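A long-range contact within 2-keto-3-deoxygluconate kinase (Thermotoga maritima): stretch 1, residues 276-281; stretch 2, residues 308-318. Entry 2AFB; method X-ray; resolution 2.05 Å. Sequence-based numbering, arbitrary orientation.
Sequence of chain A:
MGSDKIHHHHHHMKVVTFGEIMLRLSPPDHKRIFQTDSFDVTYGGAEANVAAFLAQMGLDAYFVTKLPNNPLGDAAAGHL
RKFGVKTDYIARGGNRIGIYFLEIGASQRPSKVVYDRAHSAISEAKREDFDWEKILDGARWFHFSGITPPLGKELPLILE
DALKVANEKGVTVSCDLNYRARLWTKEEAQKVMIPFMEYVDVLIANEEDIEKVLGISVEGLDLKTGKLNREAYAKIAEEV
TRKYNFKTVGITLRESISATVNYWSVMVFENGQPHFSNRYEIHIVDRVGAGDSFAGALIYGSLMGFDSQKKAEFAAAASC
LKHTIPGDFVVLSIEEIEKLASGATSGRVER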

# COMPACT_ATOMS: atom_id res chain seq x y z
N PHE A 276 21.45 15.98 34.73
CA PHE A 276 21.41 15.95 33.27
C PHE A 276 21.61 14.53 32.76
O PHE A 276 22.47 13.82 33.25
N SER A 277 20.75 14.12 31.80
CA SER A 277 20.88 12.82 31.16
C SER A 277 22.01 12.81 30.15
O SER A 277 22.57 13.83 29.81
N ASN A 278 22.27 11.64 29.61
CA ASN A 278 22.99 11.51 28.38
C ASN A 278 22.27 12.26 27.24
O ASN A 278 21.05 12.39 27.24
N ARG A 279 23.07 12.76 26.31
CA ARG A 279 22.63 13.47 25.14
C ARG A 279 22.73 12.57 23.91
O ARG A 279 23.75 12.02 23.62
N TYR A 280 21.64 12.45 23.19
CA TYR A 280 21.56 11.49 22.09
C TYR A 280 21.50 12.24 20.76
O TYR A 280 20.85 13.27 20.64
N GLU A 281 22.13 11.68 19.75
CA GLU A 281 21.95 12.21 18.41
C GLU A 281 20.97 11.29 17.71
O GLU A 281 21.19 10.10 17.63
N SER A 308 16.99 10.51 41.46
CA SER A 308 16.88 11.65 40.57
C SER A 308 17.68 11.50 39.30
O SER A 308 17.19 11.83 38.23
N GLN A 309 18.89 10.97 39.41
CA GLN A 309 19.70 10.73 38.22
C GLN A 309 19.02 9.68 37.33
O GLN A 309 18.90 9.87 36.11
N LYS A 310 18.52 8.62 37.94
CA LYS A 310 17.87 7.57 37.17
C LYS A 310 16.61 8.07 36.53
O LYS A 310 16.26 7.67 35.42
N LYS A 311 15.89 8.97 37.20
CA LYS A 311 14.73 9.58 36.57
C LYS A 311 15.10 10.29 35.27
O LYS A 311 14.33 10.28 34.32
N ALA A 312 16.24 10.98 35.27
CA ALA A 312 16.67 11.71 34.10
C ALA A 312 17.10 10.76 33.00
O ALA A 312 16.70 10.95 31.87
N GLU A 313 17.87 9.74 33.34
CA GLU A 313 18.39 8.84 32.31
C GLU A 313 17.27 8.03 31.68
O GLU A 313 17.20 7.91 30.45
N PHE A 314 16.38 7.50 32.53
CA PHE A 314 15.25 6.70 32.08
C PHE A 314 14.34 7.54 31.18
O PHE A 314 13.93 7.11 30.09
N ALA A 315 13.98 8.74 31.63
CA ALA A 315 13.10 9.58 30.82
C ALA A 315 13.75 10.11 29.53
O ALA A 315 13.08 10.22 28.51
N ALA A 316 15.01 10.48 29.57
CA ALA A 316 15.75 10.77 28.31
C ALA A 316 15.75 9.56 27.36
O ALA A 316 15.43 9.68 26.18
N ALA A 317 16.10 8.39 27.87
CA ALA A 317 16.07 7.16 27.06
C ALA A 317 14.72 6.90 26.36
O ALA A 317 14.66 6.63 25.15
N ALA A 318 13.66 7.01 27.12
CA ALA A 318 12.28 6.75 26.66
C ALA A 318 11.82 7.70 25.60
O ALA A 318 11.22 7.29 24.62

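Two helix side chains, Gln309 and Glu313, reach across to backbone groups of the facing segment, so that main-chain polarity on one side is answered largely by side chains on the other. The CA-to-CB bonds of both point sideways to residues 276-281, yet the ends come nearer. Gln309 (chi1 t, chi2 p) donates from NE2 to Phe276 O at 2.9 Å, and the same Gln309 NE2 donates to Glu313 OE2 at 3.2 Å, one helical turn on, tying the two long side chains together. Glu313 (chi1 m, chi2 m) receives Asn278 N at its OE1, 2.9 Å away and nearly linear at 173°. The backbones run close here, with Ser277 CA and Glu313 CA 4.8 Å apart.

Water extends both arms. Water 1 accepts from Phe276 N at 3.0 Å and donates to Gln309 OE1 at 3.2 Å, so the amide meets Phe276 directly through NE2 and through water at OE1. Water 2 accepts from Tyr280 OH at 2.5 Å and donates to Glu313 O at 2.7 Å and Glu313 OE1 at 2.8 Å, linking the phenol to the helix.

Small residues line the close approach. Ala312 and Ala316 point toward the segment; Ser277 (chi1 p) sits against them, its CB 3.6 Å from Ala312 O and its OG 3.1 Å from Ala316 CB. Ser277 OG donates to Asn278 O at 2.8 Å, a bond within its own segment. Tyr280 (chi1 m) points toward the helix, and Ala316 CB lies at its ring edge, 4.1 Å from Tyr280 CE2, while Tyr280 OH comes within 4.0 Å of Ala317 CB.

Asn278 (chi1 t) brings its CB to 3.6 Å from Glu313 OE1, but its end leads away. The CA-to-CB bond of Phe276 (chi1 m) points away from the helix, and its contacts are made through the backbone.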

# COMPACT_ATOMS: atom_id res chain seq x y z
CB PHE A 276 22.47 16.89 32.68
CG PHE A 276 22.25 18.33 33.07
CD1 PHE A 276 21.40 19.15 32.33
CD2 PHE A 276 22.83 18.85 34.22
CE1 PHE A 276 21.17 20.48 32.71
CE2 PHE A 276 22.59 20.16 34.61
CZ PHE A 276 21.77 20.97 33.86
CB SER A 277 19.59 12.47 30.41
OG SER A 277 19.37 13.33 29.28
CB ASN A 278 23.13 10.03 28.07
CG ASN A 278 24.12 9.78 26.98
OD1 ASN A 278 25.32 10.03 27.14
ND2 ASN A 278 23.62 9.30 25.83
CB ARG A 279 23.53 14.69 24.95
CG ARG A 279 23.06 15.64 23.83
CD ARG A 279 23.78 16.98 23.98
NE ARG A 279 23.95 17.73 22.73
CZ ARG A 279 24.95 17.57 21.86
NH1 ARG A 279 25.88 16.62 22.00
NH2 ARG A 279 24.98 18.36 20.79
CB TYR A 280 20.30 10.63 22.24
CG TYR A 280 20.24 9.80 23.50
CD1 TYR A 280 20.82 8.53 23.54
CD2 TYR A 280 19.60 10.27 24.64
CE1 TYR A 280 20.77 7.73 24.69
CE2 TYR A 280 19.53 9.48 25.79
CZ TYR A 280 20.13 8.23 25.81
OH TYR A 280 20.10 7.46 26.91
CB GLU A 281 23.30 12.25 17.70
CG GLU A 281 23.21 12.82 16.29
CD GLU A 281 24.50 12.71 15.56
OE1 GLU A 281 25.46 13.36 16.01
OE2 GLU A 281 24.56 11.98 14.54
CB SER A 308 17.32 12.92 41.30
OG SER A 308 16.45 13.18 42.38
CB GLN A 309 21.15 10.34 38.55
CG GLN A 309 22.11 10.44 37.36
CD GLN A 309 22.18 11.87 36.74
OE1 GLN A 309 22.32 12.86 37.45
NE2 GLN A 309 22.09 11.96 35.41
CB LYS A 310 17.62 6.29 37.99
CG LYS A 310 16.71 5.31 37.26
CD LYS A 310 16.50 4.03 38.00
CE LYS A 310 16.41 2.81 37.05
NZ LYS A 310 15.09 2.53 36.57
CB LYS A 311 14.09 10.65 37.46
CG LYS A 311 13.18 10.14 38.48
CD LYS A 311 12.49 11.28 39.23
CE LYS A 311 12.11 10.82 40.63
NZ LYS A 311 10.99 11.62 41.14
CB ALA A 312 17.81 12.68 34.42
CB GLU A 313 19.46 7.87 32.84
CG GLU A 313 20.73 8.50 33.36
CD GLU A 313 21.51 9.37 32.34
OE1 GLU A 313 21.24 9.37 31.09
OE2 GLU A 313 22.44 10.05 32.83
CB PHE A 314 14.46 6.19 33.28
CG PHE A 314 13.35 5.24 32.92
CD1 PHE A 314 13.59 3.86 32.89
CD2 PHE A 314 12.06 5.71 32.68
CE1 PHE A 314 12.57 2.99 32.57
CE2 PHE A 314 11.06 4.84 32.35
CZ PHE A 314 11.31 3.48 32.32
CB ALA A 315 12.56 10.72 31.63
CB ALA A 316 17.20 11.21 28.62
CB ALA A 317 16.49 5.99 27.89
CB ALA A 318 11.29 6.78 27.83
O HOH W 1 23.97 15.20 36.13
O HOH W 2 19.47 8.44 29.11